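Local coordinates for protein sugar kinase, pfkB family (Thermotoga maritima, PDB 2AJR) that is a pfkB-family sugar kinase that binds magnesium and probably uses ATP to phosphorylate a sugar phosphate such as fructose 1-phosphate, at residues L64-V69 and Y282-G287; V224-K229 and S237-E242. All blocks are in the same frame, centred on the assembly; numbering follows the deposited sequence.

Contact 1. Residues L64-V69 and Y282-G287; sequences LGVPSV and YFIKHG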
# COMPACT_ATOMS: atom_id res chain seq x y z
N LEU A 64 -23.75 -12.46 -11.69
CA LEU A 64 -24.98 -13.24 -11.75
C LEU A 64 -26.05 -12.56 -12.60
O LEU A 64 -27.22 -12.93 -12.55
CB LEU A 64 -25.52 -13.48 -10.34
CG LEU A 64 -24.56 -14.19 -9.39
CD1 LEU A 64 -25.09 -14.17 -7.94
CD2 LEU A 64 -24.28 -15.59 -9.88
N GLY A 65 -25.65 -11.54 -13.36
CA GLY A 65 -26.56 -10.86 -14.27
C GLY A 65 -27.54 -9.90 -13.63
O GLY A 65 -28.43 -9.42 -14.29
N VAL A 66 -27.39 -9.59 -12.34
CA VAL A 66 -28.27 -8.63 -11.68
C VAL A 66 -27.60 -7.25 -11.64
O VAL A 66 -26.49 -7.13 -11.13
CB VAL A 66 -28.62 -9.10 -10.26
CG1 VAL A 66 -29.50 -8.09 -9.54
CG2 VAL A 66 -29.28 -10.47 -10.33
N PRO A 67 -28.25 -6.21 -12.19
CA PRO A 67 -27.68 -4.87 -12.18
C PRO A 67 -27.82 -4.20 -10.82
O PRO A 67 -28.68 -4.59 -10.02
CB PRO A 67 -28.51 -4.12 -13.22
CG PRO A 67 -29.79 -4.86 -13.34
CD PRO A 67 -29.57 -6.25 -12.85
N SER A 68 -26.95 -3.23 -10.55
CA SER A 68 -27.05 -2.46 -9.33
C SER A 68 -26.61 -1.03 -9.55
O SER A 68 -25.87 -0.76 -10.48
CB SER A 68 -26.23 -3.11 -8.19
OG SER A 68 -24.88 -3.42 -8.58
N VAL A 69 -27.09 -0.13 -8.70
CA VAL A 69 -26.46 1.18 -8.52
C VAL A 69 -25.59 1.15 -7.27
O VAL A 69 -26.05 0.74 -6.20
CB VAL A 69 -27.49 2.30 -8.35
CG1 VAL A 69 -26.77 3.64 -8.08
CG2 VAL A 69 -28.36 2.40 -9.59
N TYR A 282 -31.10 -14.41 -4.63
CA TYR A 282 -32.14 -15.39 -4.38
C TYR A 282 -33.46 -14.69 -4.15
O TYR A 282 -34.50 -15.12 -4.65
CB TYR A 282 -31.82 -16.27 -3.16
CG TYR A 282 -32.77 -17.46 -3.02
CD1 TYR A 282 -34.05 -17.31 -2.50
CD2 TYR A 282 -32.38 -18.72 -3.45
CE1 TYR A 282 -34.93 -18.41 -2.41
CE2 TYR A 282 -33.24 -19.82 -3.35
CZ TYR A 282 -34.50 -19.66 -2.84
OH TYR A 282 -35.32 -20.77 -2.76
N PHE A 283 -33.42 -13.64 -3.34
CA PHE A 283 -34.59 -12.82 -3.08
C PHE A 283 -35.18 -12.32 -4.40
O PHE A 283 -36.35 -12.57 -4.69
CB PHE A 283 -34.22 -11.65 -2.17
CG PHE A 283 -35.36 -10.71 -1.90
CD1 PHE A 283 -36.46 -11.13 -1.20
CD2 PHE A 283 -35.32 -9.40 -2.35
CE1 PHE A 283 -37.50 -10.28 -0.94
CE2 PHE A 283 -36.36 -8.55 -2.10
CZ PHE A 283 -37.45 -8.98 -1.39
N ILE A 284 -34.36 -11.65 -5.21
CA ILE A 284 -34.82 -11.15 -6.50
C ILE A 284 -35.41 -12.25 -7.39
O ILE A 284 -36.50 -12.07 -7.94
CB ILE A 284 -33.70 -10.46 -7.29
CG1 ILE A 284 -33.30 -9.14 -6.63
CG2 ILE A 284 -34.15 -10.23 -8.73
CD1 ILE A 284 -32.35 -8.33 -7.47
N LYS A 285 -34.71 -13.37 -7.51
CA LYS A 285 -35.10 -14.41 -8.48
C LYS A 285 -36.20 -15.35 -7.97
O LYS A 285 -37.17 -15.58 -8.68
CB LYS A 285 -33.88 -15.21 -8.96
CG LYS A 285 -32.88 -14.43 -9.83
CD LYS A 285 -33.50 -13.69 -11.04
CE LYS A 285 -32.44 -13.07 -11.95
NZ LYS A 285 -32.99 -12.09 -12.96
N HIS A 286 -36.06 -15.90 -6.77
CA HIS A 286 -37.03 -16.89 -6.27
C HIS A 286 -37.83 -16.47 -5.03
O HIS A 286 -38.43 -17.31 -4.38
CB HIS A 286 -36.31 -18.22 -6.00
CG HIS A 286 -35.30 -18.57 -7.05
ND1 HIS A 286 -33.99 -18.86 -6.76
CD2 HIS A 286 -35.41 -18.65 -8.40
CE1 HIS A 286 -33.33 -19.11 -7.88
NE2 HIS A 286 -34.17 -18.99 -8.89
N GLY A 287 -37.84 -15.18 -4.70
CA GLY A 287 -38.68 -14.65 -3.61
C GLY A 287 -38.10 -14.81 -2.20
O GLY A 287 -36.98 -15.30 -2.01
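Val66 and Ile284 reach toward each other and meet tip to tip. The touching atoms are CG1 of Val66 and CD1 of Ile284, 3.5 Å apart. This is the tight part of the contact, and it is purely apolar. Val66 sets CG1 anti to its backbone N (chi1 178°), which brings that methyl up to the isoleucine. Ile284 meets it with an extended branch: chi2 of -172° sets CD1 anti to CA and so stretches the branch toward the valine. The backbones stay well apart, with the CA atoms of Val66 and Ile284 8.7 Å from each other. No hydrogen bond crosses between the two segments, so side chains alone bridge the distance. Val66 is buried. Both Val66 and Ile284 also touch Val14 of strand 14-18, and Val66 touches Tyr281 one turn back on the helix of Ile284.

The other side is loose. Lys285 is exposed, and its aliphatic chain runs past the second methyl of Val66. CE of Lys285 comes no nearer than 4.4 Å to CG2 of Val66. The lysine thus skirts the valine without gripping it.

Gly65, with positive phi, ends helix 53-63 in a Schellman motif: Val66 N bonds to Leu61 O and Gly65 N to Ser62 O. Val66 therefore sits directly after the capped helix end, just before strand 68-75. The contact joins the turn from helix 53-63 into strand 68-75 to the C-terminal end of helix 271-286. It lies beside strand 14-18 of the central sheet, in the alpha/beta fold of the ribokinase clan.

Contact 2. Residues V224-K229 and S237-E242; sequences VKLAEK and SVVSYE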
# COMPACT_ATOMS: atom_id res chain seq x y z
N VAL A 224 -26.97 -18.04 19.49
CA VAL A 224 -28.36 -18.33 19.18
C VAL A 224 -29.25 -17.25 19.76
O VAL A 224 -30.12 -16.76 19.06
CB VAL A 224 -28.79 -19.73 19.63
CG1 VAL A 224 -30.29 -19.96 19.40
CG2 VAL A 224 -27.98 -20.77 18.87
N LYS A 225 -29.02 -16.85 21.00
CA LYS A 225 -29.82 -15.77 21.59
C LYS A 225 -29.69 -14.49 20.73
O LYS A 225 -30.68 -13.77 20.52
CB LYS A 225 -29.46 -15.49 23.06
CG LYS A 225 -30.26 -16.29 24.10
N LEU A 226 -28.50 -14.22 20.23
CA LEU A 226 -28.31 -13.02 19.40
C LEU A 226 -29.10 -13.11 18.08
O LEU A 226 -29.75 -12.15 17.66
CB LEU A 226 -26.83 -12.77 19.12
CG LEU A 226 -26.57 -11.55 18.22
CD1 LEU A 226 -26.96 -10.26 18.96
CD2 LEU A 226 -25.10 -11.54 17.72
N ALA A 227 -29.05 -14.26 17.42
CA ALA A 227 -29.83 -14.47 16.21
C ALA A 227 -31.31 -14.27 16.50
O ALA A 227 -32.01 -13.68 15.69
CB ALA A 227 -29.58 -15.84 15.65
N GLU A 228 -31.78 -14.73 17.65
CA GLU A 228 -33.21 -14.64 18.01
C GLU A 228 -33.67 -13.21 18.30
O GLU A 228 -34.75 -12.81 17.85
CB GLU A 228 -33.53 -15.56 19.19
CG GLU A 228 -33.46 -17.04 18.86
CD GLU A 228 -33.84 -17.96 20.04
OE1 GLU A 228 -33.37 -17.74 21.18
OE2 GLU A 228 -34.60 -18.93 19.80
N LYS A 229 -32.85 -12.44 19.04
CA LYS A 229 -33.11 -11.01 19.32
C LYS A 229 -33.21 -10.17 18.05
O LYS A 229 -34.08 -9.32 17.91
CB LYS A 229 -32.01 -10.40 20.19
CG LYS A 229 -31.90 -10.98 21.58
CD LYS A 229 -31.45 -9.93 22.59
CE LYS A 229 -31.63 -10.41 24.03
NZ LYS A 229 -31.93 -9.26 24.92
N SER A 237 -32.05 -13.22 10.45
CA SER A 237 -30.73 -12.89 10.92
C SER A 237 -29.80 -14.04 10.56
O SER A 237 -30.18 -15.19 10.65
CB SER A 237 -30.74 -12.66 12.43
OG SER A 237 -31.15 -13.80 13.14
N VAL A 238 -28.59 -13.70 10.10
CA VAL A 238 -27.57 -14.70 9.78
C VAL A 238 -26.35 -14.34 10.60
O VAL A 238 -25.75 -13.29 10.40
CB VAL A 238 -27.20 -14.70 8.30
CG1 VAL A 238 -26.17 -15.83 8.04
CG2 VAL A 238 -28.43 -14.88 7.43
N VAL A 239 -25.99 -15.23 11.53
CA VAL A 239 -24.94 -14.96 12.51
C VAL A 239 -23.84 -16.00 12.41
O VAL A 239 -24.10 -17.19 12.43
CB VAL A 239 -25.51 -14.94 13.94
CG1 VAL A 239 -24.41 -14.78 14.94
CG2 VAL A 239 -26.55 -13.82 14.08
N SER A 240 -22.60 -15.53 12.32
CA SER A 240 -21.47 -16.41 12.11
C SER A 240 -21.04 -17.02 13.40
O SER A 240 -21.04 -16.36 14.45
CB SER A 240 -20.30 -15.67 11.51
OG SER A 240 -20.59 -15.45 10.16
N TYR A 241 -20.63 -18.27 13.27
CA TYR A 241 -20.21 -19.06 14.39
C TYR A 241 -19.05 -19.94 13.97
O TYR A 241 -19.16 -20.74 13.05
CB TYR A 241 -21.39 -19.89 14.85
CG TYR A 241 -21.05 -20.75 16.01
CD1 TYR A 241 -20.74 -20.19 17.25
CD2 TYR A 241 -21.01 -22.15 15.88
CE1 TYR A 241 -20.42 -20.99 18.34
CE2 TYR A 241 -20.69 -22.95 16.95
CZ TYR A 241 -20.40 -22.37 18.17
OH TYR A 241 -20.09 -23.17 19.22
N GLU A 242 -17.92 -19.77 14.65
CA GLU A 242 -16.72 -20.56 14.43
C GLU A 242 -16.26 -20.57 12.97
O GLU A 242 -15.90 -21.61 12.43
CB GLU A 242 -16.91 -21.98 14.95
CG GLU A 242 -17.14 -22.03 16.45
CD GLU A 242 -15.92 -21.60 17.26
OE1 GLU A 242 -16.05 -20.71 18.14
OE2 GLU A 242 -14.82 -22.14 17.03
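Ser237 points its side chain at the helix and gives a hydrogen bond from OG to the backbone O of Ala227, 2.7 Å long. The hydroxyl does not come at the oxygen head-on. The C=O...OG angle is 115°, and OG is tilted 24° from the carbonyl plane. The first torsion places OG between the backbone N and the carbonyl carbon of Ser237, from where it reaches the helix. OG also lies 3.6 Å from CB of Ala227, so the serine meets both the carbonyl and the methyl of one residue. An alanine in place of Ser237 would probably leave the Ala227 carbonyl without this hydroxyl donor, and the strand without this polar tie to the helix.

Helix 220-233 and strand 236-241 are the last two elements of a beta-alpha-beta unit that begins with strand 200-201. The short helix and strand segments run nearly antiparallel, at 158°, with their axes 8.0 Å apart.

Two residues along the strand, Val239 points to the same side as Ser237. Its CG2, anti to the carbonyl carbon, packs on Ala227 and lies 4.0 Å from both CA and CB of the alanine. The other methyl, CG1, faces Leu226 more loosely, 4.3 Å from CD2. Leu226 does not start out toward the strand, but the end of its side chain brings CD2 near the valine. Val238, between the two, points away from helix 220-233 and touches Tyr275 and Met279 of helix 271-286 instead. Ala227 also touches Ile247 and Ala249 of the adjacent strand 245-249.

Overall arrangement
The centres of contacts 1 and 2 lie 25 Å apart, and their nearest atoms about 11 Å, so they do not touch. Both reach the same large mixed sheet. Strand 68-75 lies next to one edge strand, 93-100, while strand 236-241 lies farther across toward 325-329. Along the chain, residues 64-69 come first, both segments of contact 2 follow, and 282-287 come last. Contact 1 is thus long-range, whereas contact 2 spans a short helix-to-strand turn. Helix 271-286 links the two neighbourhoods, since it carries Ile284 and also touches Val238. Away from the magnesium site, contact 1 packs a helix-to-strand turn against a helix end, and contact 2 packs a helix on a sheet strand.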